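Local coordinates for protein glycosyl hydrolase (PDB 5NDX) that probably hydrolyses O-glycosidic bonds as a family 39 glycosidase, being a bacterial orthologue of human alpha-L-iduronidase, at residues N236-R241 and E293-R298; S273-W278 and W320-I325; P435-I440 and F610-E615; E551-W556 and S588-H593. The protein carries 2 engineered substitutions. One frame throughout, in Å; residues are numbered along the deposited sequence.

Contact 1: N236-R241 and E293-R298; sequences NAIVDR and EQHDRR. With SO4 (sulfate ion), chain E.
Arg298 carries the polar half of this helix-helix contact, laying its long side chain across the flank of helix segment 236-241. CG stands anti to the carbonyl carbon, the chain runs straight through chi2 (-176°) and then bends at chi3, which swings the guanidinium end-on toward Asp240. Both terminal nitrogens grip a single oxygen. Arg298 NH2 meets Asp240 OD1 at 2.7 Å, nearly along the C-O axis, whereas Arg298 NH1 reaches the same OD1 at 3.1 Å from above the carboxylate plane. OD1 lies in the guanidinium plane, although the carboxylate itself is turned steeply against it. Arg298 NH1 adds a weak hydrogen bond to Asn236 O, at 3.2 Å. One face of the guanidinium rests on Val239 CG1, which sits over its centre. The two segments belong to helices 235-252 and 282-300, successive members of the outer helical ring of the (beta/alpha)8 barrel; the axes of segments 236-241 and 293-298 cross at -45°, 9.6 Å apart at their closest. Val239 also serves the apolar half: CG2, anti to the carbonyl carbon, makes a CH-pi contact with the face of His295, 3.7 Å from the ring centroid. Ile238 CG2 comes to the edge of that ring, 3.8 Å from His295 CE1, while His295 ND1 is bonded to Ile291 O. An alanine in place of Arg298 would lose the two-nitrogen salt bridge to Asp240 and the cover on Val239 CG1, and would probably loosen this end of the interface. Arg297, next along, pairs side-on with Glu293, its NH1 meeting Asp391 and a sulfate ion.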
# COMPACT_ATOMS: atom_id res chain seq x y z
N ASN A 236 18.37 5.59 4.60
CA ASN A 236 18.69 7.02 4.46
C ASN A 236 19.27 7.38 3.10
O ASN A 236 19.06 8.53 2.63
CB ASN A 236 19.57 7.54 5.62
CG ASN A 236 18.74 8.09 6.83
OD1 ASN A 236 18.99 7.73 7.99
ND2 ASN A 236 17.79 8.93 6.57
N ALA A 237 19.91 6.42 2.41
CA ALA A 237 20.46 6.73 1.10
C ALA A 237 19.38 6.90 0.04
O ALA A 237 19.61 7.53 -1.00
CB ALA A 237 21.51 5.70 0.67
N ILE A 238 18.20 6.34 0.27
CA ILE A 238 17.08 6.56 -0.62
C ILE A 238 16.77 8.06 -0.65
O ILE A 238 16.64 8.65 -1.70
CB ILE A 238 15.83 5.76 -0.22
CG1 ILE A 238 16.08 4.24 -0.39
CG2 ILE A 238 14.62 6.19 -1.05
CD1 ILE A 238 15.02 3.37 0.28
N VAL A 239 16.64 8.65 0.53
CA VAL A 239 16.44 10.09 0.66
C VAL A 239 17.67 10.88 0.12
O VAL A 239 17.49 11.91 -0.54
CB VAL A 239 16.18 10.48 2.11
CG1 VAL A 239 16.29 11.99 2.29
CG2 VAL A 239 14.80 9.99 2.51
N ASP A 240 18.88 10.41 0.38
CA ASP A 240 20.08 11.09 -0.13
C ASP A 240 20.05 11.15 -1.66
O ASP A 240 20.29 12.23 -2.24
CB ASP A 240 21.38 10.42 0.33
CG ASP A 240 21.55 10.43 1.83
OD1 ASP A 240 20.93 11.27 2.51
OD2 ASP A 240 22.29 9.57 2.34
N ARG A 241 19.77 10.03 -2.31
CA ARG A 241 19.76 10.05 -3.76
C ARG A 241 18.62 10.88 -4.33
O ARG A 241 18.81 11.52 -5.36
CB ARG A 241 19.84 8.65 -4.38
CG ARG A 241 21.16 7.92 -4.02
CD ARG A 241 21.33 6.70 -4.90
NE ARG A 241 20.14 5.85 -4.82
CZ ARG A 241 19.90 5.00 -3.84
NH1 ARG A 241 20.78 4.85 -2.86
NH2 ARG A 241 18.77 4.28 -3.85
N GLU A 293 9.13 7.72 7.57
CA GLU A 293 9.44 8.77 8.52
C GLU A 293 10.66 9.61 8.08
O GLU A 293 10.68 10.83 8.29
CB GLU A 293 9.63 8.18 9.92
CG GLU A 293 9.80 9.22 11.01
CD GLU A 293 11.22 9.72 11.22
OE1 GLU A 293 12.19 9.10 10.75
OE2 GLU A 293 11.35 10.74 11.95
N GLN A 294 11.65 8.97 7.48
CA GLN A 294 12.79 9.67 6.94
C GLN A 294 12.40 10.66 5.82
O GLN A 294 12.93 11.78 5.76
CB GLN A 294 13.84 8.69 6.38
CG GLN A 294 14.60 7.90 7.44
CD GLN A 294 15.32 6.68 6.86
OE1 GLN A 294 15.09 6.26 5.74
NE2 GLN A 294 16.14 6.08 7.65
N HIS A 295 11.52 10.25 4.93
CA HIS A 295 11.03 11.17 3.91
C HIS A 295 10.27 12.36 4.54
O HIS A 295 10.45 13.50 4.13
CB HIS A 295 10.14 10.45 2.90
CG HIS A 295 10.90 9.70 1.87
ND1 HIS A 295 11.51 8.49 2.15
CD2 HIS A 295 11.16 9.98 0.57
CE1 HIS A 295 12.13 8.07 1.06
NE2 HIS A 295 11.93 8.95 0.09
N ASP A 296 9.45 12.08 5.54
CA ASP A 296 8.71 13.13 6.20
C ASP A 296 9.65 14.13 6.92
O ASP A 296 9.51 15.35 6.76
CB ASP A 296 7.68 12.56 7.19
CG ASP A 296 6.75 13.63 7.74
OD1 ASP A 296 5.94 14.25 7.00
OD2 ASP A 296 6.83 13.84 8.94
N ARG A 297 10.60 13.61 7.68
CA ARG A 297 11.47 14.44 8.49
C ARG A 297 12.58 15.16 7.66
O ARG A 297 12.92 16.28 7.94
CB ARG A 297 12.08 13.60 9.59
CG ARG A 297 13.14 14.31 10.44
CD ARG A 297 13.54 13.49 11.65
NE ARG A 297 13.72 12.07 11.29
CZ ARG A 297 14.80 11.54 10.72
NH1 ARG A 297 15.90 12.27 10.52
NH2 ARG A 297 14.80 10.27 10.39
N ARG A 298 13.14 14.51 6.65
CA ARG A 298 14.29 15.04 5.91
C ARG A 298 13.93 15.73 4.61
O ARG A 298 14.75 16.50 4.09
CB ARG A 298 15.30 13.91 5.62
CG ARG A 298 15.87 13.28 6.89
CD ARG A 298 16.96 12.21 6.62
NE ARG A 298 18.02 12.81 5.82
CZ ARG A 298 18.80 12.20 4.94
NH1 ARG A 298 18.75 10.90 4.71
NH2 ARG A 298 19.63 12.92 4.22
S SO4 E . 16.69 15.86 11.32
O1 SO4 E . 17.22 15.34 12.60
O2 SO4 E . 15.39 16.54 11.57
O3 SO4 E . 17.66 16.81 10.73
O4 SO4 E . 16.52 14.74 10.37

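Contact 2: S273-W278 and W320-I325; sequences SDHHSW and WSQRTI. With 8U8 ((2~{R},3~{S},4~{S},5~{R},6~{S})-6-(4-methyl-2-oxidanylidene-chromen-7-yl)oxy-3,4,5-tris(oxidanyl)oxane-2-carboxylic acid), chain M.
Arg323 touches the bound coumarin glycoside directly, with two nitrogens spread over two different groups of the sugar. Arg323 NH1 donates to carboxylate oxygen O6 of the ligand at 3.0 Å in a nearly straight bond (169°), and Arg323 NH2 donates to ligand hydroxyl oxygen O5 at a short 2.5 Å. Its CG is anti to the backbone N and the chain bends at chi3, bringing the guanidinium edge to the sugar. Outside partners fix that rotation further: NH1 also meets Gln269 O and NH2 also meets Asp313 O. The charge of the guanidinium is likely to favour the ionised form of the ligand's acid group. Behind this first shell, segment 320-325 is held against 273-278 by three bonds. His276 N donates to a lone pair of Ser321 O, in the carbonyl plane, at 2.8 Å. Gln322, extended beyond CG, donates from NE2 to Ser273 O at 3.0 Å, the acceptor about 10° out of the Gln322 amide plane, while OE1 is taken by Gly319 N. Ser277 OG and Ser321 OG meet tip to tip at 2.8 Å. The His275 ring runs alongside the Gln322 amide, their planes only 3° apart, and Ser321 CB stands at the ring edge, 3.7 Å from His275 ND1. Arg323 is in addition the centre of an inverse gamma turn and is backbone-bonded to Trp272. Both segments are loops following barrel strands, 261-263 and 307-310 respectively; the first leads into helix 282-300, the second into strand 326-330, and Trp320 stacks on Trp456 of helix 452-457.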
# COMPACT_ATOMS: atom_id res chain seq x y z
N SER A 273 11.33 -11.33 -6.25
CA SER A 273 11.20 -12.77 -6.20
C SER A 273 12.38 -13.50 -5.53
O SER A 273 12.30 -14.71 -5.31
CB SER A 273 10.97 -13.34 -7.61
OG SER A 273 12.16 -13.20 -8.38
N ASP A 274 13.45 -12.82 -5.19
CA ASP A 274 14.50 -13.44 -4.38
C ASP A 274 13.96 -13.72 -2.97
O ASP A 274 12.99 -13.09 -2.56
CB ASP A 274 15.70 -12.51 -4.28
CG ASP A 274 16.43 -12.38 -5.61
OD1 ASP A 274 16.48 -13.40 -6.31
OD2 ASP A 274 16.97 -11.30 -5.91
N HIS A 275 14.54 -14.70 -2.27
CA HIS A 275 14.06 -15.08 -0.95
C HIS A 275 14.81 -14.30 0.14
O HIS A 275 16.02 -14.43 0.29
CB HIS A 275 14.16 -16.57 -0.75
CG HIS A 275 13.35 -17.32 -1.73
ND1 HIS A 275 11.99 -17.45 -1.61
CD2 HIS A 275 13.68 -17.88 -2.91
CE1 HIS A 275 11.52 -18.13 -2.63
NE2 HIS A 275 12.53 -18.41 -3.44
N HIS A 276 14.08 -13.36 0.76
CA HIS A 276 14.58 -12.61 1.89
C HIS A 276 13.44 -12.66 2.92
O HIS A 276 12.40 -11.98 2.77
CB HIS A 276 14.88 -11.18 1.49
CG HIS A 276 15.86 -11.04 0.38
ND1 HIS A 276 17.21 -11.33 0.53
CD2 HIS A 276 15.71 -10.62 -0.90
CE1 HIS A 276 17.84 -11.09 -0.61
NE2 HIS A 276 16.95 -10.67 -1.49
N SER A 277 13.64 -13.49 3.94
CA SER A 277 12.63 -13.87 4.90
C SER A 277 12.05 -12.75 5.78
O SER A 277 10.92 -12.84 6.26
CB SER A 277 13.13 -15.00 5.76
OG SER A 277 13.13 -16.20 5.00
N TRP A 278 12.82 -11.69 5.94
CA TRP A 278 12.35 -10.52 6.62
C TRP A 278 11.10 -9.87 5.99
O TRP A 278 10.42 -9.13 6.69
CB TRP A 278 13.47 -9.48 6.75
CG TRP A 278 14.23 -9.10 5.57
CD1 TRP A 278 15.50 -9.58 5.23
CD2 TRP A 278 13.90 -8.11 4.59
NE1 TRP A 278 15.91 -8.98 4.08
CE2 TRP A 278 14.96 -8.07 3.67
CE3 TRP A 278 12.77 -7.29 4.37
CZ2 TRP A 278 14.97 -7.20 2.58
CZ3 TRP A 278 12.79 -6.41 3.34
CH2 TRP A 278 13.89 -6.37 2.45
N TRP A 320 6.29 -16.45 1.53
CA TRP A 320 6.64 -15.71 2.77
C TRP A 320 7.86 -14.81 2.64
O TRP A 320 7.89 -13.70 3.21
CB TRP A 320 6.85 -16.69 3.90
CG TRP A 320 5.62 -17.40 4.42
CD1 TRP A 320 5.27 -18.70 4.21
CD2 TRP A 320 4.65 -16.87 5.32
NE1 TRP A 320 4.12 -19.00 4.88
CE2 TRP A 320 3.72 -17.89 5.57
CE3 TRP A 320 4.44 -15.62 5.88
CZ2 TRP A 320 2.61 -17.71 6.41
CZ3 TRP A 320 3.34 -15.45 6.71
CH2 TRP A 320 2.45 -16.50 6.97
N SER A 321 8.84 -15.27 1.86
CA SER A 321 10.16 -14.67 1.76
C SER A 321 10.28 -13.80 0.55
O SER A 321 11.33 -13.20 0.32
CB SER A 321 11.24 -15.79 1.60
OG SER A 321 11.33 -16.38 2.85
N GLN A 322 9.24 -13.68 -0.23
CA GLN A 322 9.28 -12.74 -1.36
C GLN A 322 8.68 -11.40 -1.00
O GLN A 322 8.04 -11.31 0.04
CB GLN A 322 8.61 -13.44 -2.53
CG GLN A 322 9.45 -14.65 -2.96
CD GLN A 322 8.79 -15.47 -4.04
OE1 GLN A 322 7.58 -15.72 -4.01
NE2 GLN A 322 9.54 -15.83 -5.03
N ARG A 323 8.89 -10.36 -1.82
CA ARG A 323 8.36 -9.02 -1.54
C ARG A 323 6.92 -8.94 -1.99
O ARG A 323 6.58 -8.45 -3.11
CB ARG A 323 9.17 -7.96 -2.21
CG ARG A 323 8.75 -6.51 -1.89
CD ARG A 323 9.87 -5.58 -2.45
NE ARG A 323 9.53 -5.34 -3.72
CZ ARG A 323 10.28 -5.20 -4.80
NH1 ARG A 323 11.60 -5.15 -4.88
NH2 ARG A 323 9.54 -5.05 -5.86
N THR A 324 6.10 -9.50 -1.15
CA THR A 324 4.67 -9.70 -1.41
C THR A 324 3.94 -9.39 -0.11
O THR A 324 4.48 -9.61 1.00
CB THR A 324 4.35 -11.15 -1.88
OG1 THR A 324 4.55 -12.07 -0.81
CG2 THR A 324 5.28 -11.58 -3.03
N ILE A 325 2.73 -8.88 -0.25
CA ILE A 325 1.91 -8.54 0.87
C ILE A 325 1.07 -9.73 1.36
O ILE A 325 0.43 -9.63 2.44
CB ILE A 325 1.01 -7.30 0.61
CG1 ILE A 325 0.26 -7.38 -0.71
CG2 ILE A 325 1.85 -6.04 0.74
CD1 ILE A 325 -0.89 -6.41 -0.86
C15 8U8 M . 17.41 -4.58 -15.02
C13 8U8 M . 17.43 -3.49 -14.12
C14 8U8 M . 18.55 -2.65 -14.12
C16 8U8 M . 18.59 -1.54 -13.27
O9 8U8 M . 19.62 -0.87 -13.30
O8 8U8 M . 17.55 -1.26 -12.41
C11 8U8 M . 16.40 -1.99 -12.47
C10 8U8 M . 15.31 -1.60 -11.68
C12 8U8 M . 16.33 -3.13 -13.32
C7 8U8 M . 15.11 -3.83 -13.37
C8 8U8 M . 14.02 -3.43 -12.58
C9 8U8 M . 14.11 -2.32 -11.73
O2 8U8 M . 13.05 -1.87 -10.96
C5 8U8 M . 11.94 -2.72 -10.49
O1 8U8 M . 12.48 -3.91 -9.92
C1 8U8 M . 11.64 -4.98 -9.72
C6 8U8 M . 12.08 -5.49 -8.47
O7 8U8 M . 11.89 -6.68 -8.27
O6 8U8 M . 12.59 -4.69 -7.71
C2 8U8 M . 10.12 -4.66 -9.52
O5 8U8 M . 9.93 -4.17 -8.18
C3 8U8 M . 9.53 -3.67 -10.61
O4 8U8 M . 8.62 -4.35 -11.41
C4 8U8 M . 10.66 -3.04 -11.49
O3 8U8 M . 10.08 -1.89 -12.23

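Contact 3: P435-I440 and F610-E615; sequences PGRHAI and FGRRSE. Unlike the reference sequence in segment 435-440: Ile440 (reference Leu). With SO4 (sulfate ion), chain G.
A domain junction is formed here, where strand 436-445 of the large nine-stranded sheet meets a loop of the C-terminal beta sandwich. Phe610 is the wedge. Its CG is anti to the carbonyl carbon, and the ring enters tip first, placing Phe610 CZ 3.6 Å from Ala439 N. The methyl of Ala439 lies over one ring face, its CB 4.0 Å from the Phe610 ring centroid in a CH-pi contact. Farther out, Arg437 slides past the ring in the opposite direction: Phe610 CD2 lies 3.7 Å from Arg437 CZ, beneath a guanidinium face tilted 44° to the ring, so the groups are not stacked flat. A water bridges the pair, accepting a weak bond from Arg437 NH2 and donating to Phe610 O at 2.8 Å. Arg437 and Arg612 come tip to tip, NH1 to NH1 at 4.1 Å, and this like-charge approach is probably relieved by Asp527, which forms salt bridges with both; Arg612 also pairs with Asp608. An alanine in place of Phe610 would remove the apolar packing on Ala439 and the surface beneath the Arg437 guanidinium, and would probably weaken the junction. The loop joins strands 601-607 and 618-620, near the Cys605-Cys617 disulfide, a position matching the F-G loop of a fibronectin type III-like fold.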
# COMPACT_ATOMS: atom_id res chain seq x y z
N PRO A 435 -11.11 18.02 27.12
CA PRO A 435 -11.60 17.17 28.22
C PRO A 435 -12.91 16.43 27.94
O PRO A 435 -13.70 16.86 27.13
CB PRO A 435 -11.65 18.14 29.41
CG PRO A 435 -10.48 19.05 29.14
CD PRO A 435 -10.62 19.31 27.64
N GLY A 436 -13.07 15.27 28.59
CA GLY A 436 -14.06 14.26 28.22
C GLY A 436 -13.35 12.93 28.10
O GLY A 436 -12.12 12.89 28.10
N ARG A 437 -14.12 11.86 28.03
CA ARG A 437 -13.63 10.49 27.95
C ARG A 437 -12.89 10.29 26.63
O ARG A 437 -13.35 10.70 25.55
CB ARG A 437 -14.75 9.46 27.82
CG ARG A 437 -15.56 9.03 29.00
CD ARG A 437 -16.87 8.44 28.45
NE ARG A 437 -16.97 6.99 28.53
CZ ARG A 437 -17.70 6.20 27.72
NH1 ARG A 437 -18.39 6.67 26.69
NH2 ARG A 437 -17.70 4.89 27.92
N HIS A 438 -11.83 9.52 26.72
CA HIS A 438 -11.12 9.05 25.54
C HIS A 438 -10.84 7.59 25.69
O HIS A 438 -10.67 7.08 26.81
CB HIS A 438 -9.80 9.81 25.42
CG HIS A 438 -9.98 11.23 25.05
ND1 HIS A 438 -9.86 11.69 23.76
CD2 HIS A 438 -10.29 12.30 25.80
CE1 HIS A 438 -10.06 13.00 23.74
NE2 HIS A 438 -10.34 13.39 24.96
N ALA A 439 -10.71 6.94 24.55
CA ALA A 439 -10.30 5.54 24.48
C ALA A 439 -8.89 5.47 23.88
O ALA A 439 -8.54 6.22 22.94
CB ALA A 439 -11.27 4.75 23.63
N ILE A 440 -8.07 4.61 24.49
CA ILE A 440 -6.70 4.38 24.05
C ILE A 440 -6.64 2.99 23.41
O ILE A 440 -6.94 2.01 24.11
CB ILE A 440 -5.72 4.46 25.22
CG1 ILE A 440 -5.87 5.82 25.93
CG2 ILE A 440 -4.27 4.27 24.74
CD1 ILE A 440 -5.11 5.87 27.28
N PHE A 610 -15.28 2.54 22.35
CA PHE A 610 -16.01 2.52 23.60
C PHE A 610 -16.87 1.25 23.73
O PHE A 610 -17.66 1.18 24.61
CB PHE A 610 -16.81 3.82 23.77
CG PHE A 610 -15.94 5.03 23.70
CD1 PHE A 610 -15.58 5.57 22.49
CD2 PHE A 610 -15.39 5.56 24.85
CE1 PHE A 610 -14.73 6.65 22.42
CE2 PHE A 610 -14.51 6.63 24.78
CZ PHE A 610 -14.19 7.17 23.56
N GLY A 611 -16.69 0.27 22.85
CA GLY A 611 -17.49 -0.94 22.85
C GLY A 611 -18.90 -0.83 22.23
O GLY A 611 -19.62 -1.80 22.25
N ARG A 612 -19.29 0.30 21.65
CA ARG A 612 -20.64 0.38 21.10
C ARG A 612 -20.72 -0.20 19.69
O ARG A 612 -19.90 0.11 18.85
CB ARG A 612 -21.14 1.82 21.10
CG ARG A 612 -21.22 2.41 22.50
CD ARG A 612 -21.56 3.90 22.47
NE ARG A 612 -20.45 4.65 21.86
CZ ARG A 612 -20.03 5.85 22.24
NH1 ARG A 612 -20.58 6.50 23.25
NH2 ARG A 612 -19.05 6.44 21.57
N ARG A 613 -21.72 -1.03 19.45
CA ARG A 613 -22.01 -1.62 18.15
C ARG A 613 -22.82 -0.69 17.31
O ARG A 613 -23.68 0.00 17.81
CB ARG A 613 -22.78 -2.93 18.30
CG ARG A 613 -22.60 -3.80 17.06
CD ARG A 613 -23.37 -5.13 17.04
NE ARG A 613 -24.82 -5.14 17.28
CZ ARG A 613 -25.76 -4.44 16.65
NH1 ARG A 613 -25.47 -3.56 15.72
NH2 ARG A 613 -27.03 -4.61 16.98
N SER A 614 -22.57 -0.67 16.00
CA SER A 614 -23.42 0.11 15.09
C SER A 614 -24.80 -0.50 15.23
O SER A 614 -24.93 -1.72 15.14
CB SER A 614 -22.96 0.02 13.63
OG SER A 614 -22.72 -1.32 13.24
N GLU A 615 -25.79 0.35 15.57
CA GLU A 615 -27.23 -0.05 15.78
C GLU A 615 -27.80 -0.95 14.66
O GLU A 615 -28.61 -1.85 14.89
CB GLU A 615 -28.10 1.21 15.94
CG GLU A 615 -28.13 1.75 17.36
CD GLU A 615 -28.61 3.19 17.44
OE1 GLU A 615 -28.39 3.83 18.50
OE2 GLU A 615 -29.19 3.70 16.45
S SO4 G . -23.87 -5.72 21.53
O1 SO4 G . -24.28 -5.87 22.96
O2 SO4 G . -23.00 -4.54 21.39
O3 SO4 G . -23.14 -6.94 21.11
O4 SO4 G . -25.08 -5.55 20.68
O HOH W 1 -17.73 2.57 27.08

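Contact 4: E551-W556 and S588-H593; sequences ERMLFW and STAFLH
Strands 551-556 and 590-593 run antiparallel, 168° between their directions, joined by reciprocal backbone bonds at the Arg552-His593 and Leu554-Phe591 pairs; Leu554 N, for instance, lies 2.8 Å from Phe591 O. At the non-hydrogen-bonded pairs, Met553 with Leu592 and Phe555 with Ala590, side chains share one face. Met553 bends at chi2 (67°) to run along the neighbouring strand: SD lies 3.9 Å from Leu592 CB and CE 3.7 Å from Ala590 CB. The two strands are the middle and an edge strand of the 536-545, 549-557, 590-594 sheet, consistent with the A-B-E sheet of a fibronectin type III-like sandwich. Met553 and Leu592 pack on Gln40 and Tyr44 of helix 36-45, whereas Leu554 and Phe591 face Val569 in the partner sheet. At the far end, Trp556 takes the crowded position between backbone N and carbonyl carbon, turning its indole flat across Thr589. Thr589 CB lies over the five-membered ring, 3.6 Å from its centroid in a CH-pi contact, and Phe591 CB stands at the indole edge. Thr589 OG1 donates to Trp556 O at 2.9 Å, from above the carbonyl plane, an oxygen that Arg89 NH2 also reaches.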
# COMPACT_ATOMS: atom_id res chain seq x y z
N GLU A 551 -14.94 -21.39 0.59
CA GLU A 551 -14.62 -20.14 1.32
C GLU A 551 -15.44 -19.00 0.75
O GLU A 551 -15.87 -19.05 -0.41
CB GLU A 551 -13.12 -19.80 1.21
CG GLU A 551 -12.20 -20.83 1.85
CD GLU A 551 -10.71 -20.53 1.72
OE1 GLU A 551 -10.33 -19.66 0.92
OE2 GLU A 551 -9.94 -21.22 2.42
N ARG A 552 -15.61 -17.96 1.56
CA ARG A 552 -16.27 -16.71 1.12
C ARG A 552 -15.45 -15.49 1.49
O ARG A 552 -15.13 -15.31 2.65
CB ARG A 552 -17.63 -16.61 1.79
CG ARG A 552 -18.57 -17.79 1.50
CD ARG A 552 -19.02 -17.83 0.04
NE ARG A 552 -19.91 -18.98 -0.23
CZ ARG A 552 -19.52 -20.23 -0.52
NH1 ARG A 552 -18.25 -20.58 -0.63
NH2 ARG A 552 -20.43 -21.15 -0.72
N MET A 553 -15.09 -14.68 0.52
CA MET A 553 -14.45 -13.41 0.75
C MET A 553 -15.52 -12.33 0.86
O MET A 553 -16.34 -12.21 -0.06
CB MET A 553 -13.52 -13.08 -0.40
CG MET A 553 -12.71 -11.83 -0.18
SD MET A 553 -11.56 -12.14 1.20
CE MET A 553 -11.15 -10.47 1.63
N LEU A 554 -15.49 -11.58 1.96
CA LEU A 554 -16.36 -10.44 2.20
C LEU A 554 -15.57 -9.15 2.01
O LEU A 554 -14.38 -9.05 2.45
CB LEU A 554 -16.92 -10.49 3.62
CG LEU A 554 -18.07 -11.43 3.97
CD1 LEU A 554 -17.68 -12.87 3.69
CD2 LEU A 554 -18.49 -11.31 5.43
N PHE A 555 -16.21 -8.16 1.41
CA PHE A 555 -15.65 -6.82 1.17
C PHE A 555 -16.78 -5.83 1.44
O PHE A 555 -17.90 -6.11 1.06
CB PHE A 555 -15.17 -6.69 -0.28
CG PHE A 555 -14.62 -5.34 -0.64
CD1 PHE A 555 -13.45 -4.85 0.00
CD2 PHE A 555 -15.21 -4.56 -1.66
CE1 PHE A 555 -12.88 -3.62 -0.38
CE2 PHE A 555 -14.67 -3.31 -2.02
CZ PHE A 555 -13.49 -2.83 -1.38
N TRP A 556 -16.49 -4.71 2.10
CA TRP A 556 -17.49 -3.72 2.44
C TRP A 556 -16.83 -2.37 2.55
O TRP A 556 -15.64 -2.25 2.26
CB TRP A 556 -18.24 -4.12 3.71
CG TRP A 556 -17.47 -4.18 4.95
CD1 TRP A 556 -17.31 -3.20 5.87
CD2 TRP A 556 -16.81 -5.33 5.47
NE1 TRP A 556 -16.56 -3.66 6.92
CE2 TRP A 556 -16.24 -4.96 6.70
CE3 TRP A 556 -16.60 -6.63 4.99
CZ2 TRP A 556 -15.46 -5.84 7.46
CZ3 TRP A 556 -15.87 -7.53 5.79
CH2 TRP A 556 -15.31 -7.11 7.01
N SER A 588 -9.64 -3.32 8.81
CA SER A 588 -9.88 -3.20 7.38
C SER A 588 -11.22 -3.84 7.06
O SER A 588 -11.68 -4.73 7.75
CB SER A 588 -8.74 -3.89 6.55
OG SER A 588 -7.56 -3.03 6.54
N THR A 589 -11.82 -3.41 5.96
CA THR A 589 -13.16 -3.80 5.59
C THR A 589 -13.15 -4.97 4.64
O THR A 589 -13.69 -4.89 3.55
CB THR A 589 -13.88 -2.61 4.96
OG1 THR A 589 -13.21 -2.25 3.76
CG2 THR A 589 -13.89 -1.45 5.93
N ALA A 590 -12.56 -6.07 5.09
CA ALA A 590 -12.45 -7.27 4.31
C ALA A 590 -12.28 -8.47 5.24
O ALA A 590 -11.74 -8.33 6.33
CB ALA A 590 -11.29 -7.17 3.33
N PHE A 591 -12.83 -9.61 4.86
CA PHE A 591 -12.73 -10.80 5.68
C PHE A 591 -12.90 -12.07 4.87
O PHE A 591 -13.85 -12.21 4.13
CB PHE A 591 -13.75 -10.74 6.81
CG PHE A 591 -13.73 -11.94 7.71
CD1 PHE A 591 -12.69 -12.12 8.61
CD2 PHE A 591 -14.71 -12.93 7.62
CE1 PHE A 591 -12.66 -13.25 9.47
CE2 PHE A 591 -14.67 -14.05 8.46
CZ PHE A 591 -13.64 -14.21 9.39
N LEU A 592 -11.96 -13.00 5.02
CA LEU A 592 -12.07 -14.30 4.40
C LEU A 592 -12.70 -15.30 5.39
O LEU A 592 -12.14 -15.54 6.45
CB LEU A 592 -10.70 -14.83 3.88
CG LEU A 592 -11.13 -16.14 3.17
CD1 LEU A 592 -11.11 -16.08 1.67
CD2 LEU A 592 -10.73 -17.44 3.77
N HIS A 593 -13.89 -15.85 5.07
CA HIS A 593 -14.53 -16.85 5.92
C HIS A 593 -14.39 -18.26 5.33
O HIS A 593 -14.73 -18.45 4.16
CB HIS A 593 -16.04 -16.58 6.05
CG HIS A 593 -16.70 -17.44 7.09
ND1 HIS A 593 -17.91 -18.07 6.89
CD2 HIS A 593 -16.26 -17.83 8.32
CE1 HIS A 593 -18.23 -18.75 7.98
NE2 HIS A 593 -17.24 -18.64 8.85

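The four contacts lead from the substrate pocket to the outlying domains. Contact 2 is the one that reaches the ligand, through Arg323; contact 1 lies on the outer helices of the same barrel, with the Ile238 side chain about 12 Å from a bound glycoside. Their segments alternate along the chain, and their centres are about 23 Å apart. Contacts 3 and 4 both involve the C-terminal sandwich: contact 4 ties its sheet together beside a barrel helix, and contact 3 joins one of its loops to the large sheet; the centres of these two contacts are about 25 Å apart. Contact 3 is remote from the pocket contact, its centre about 39 Å from that of contact 2.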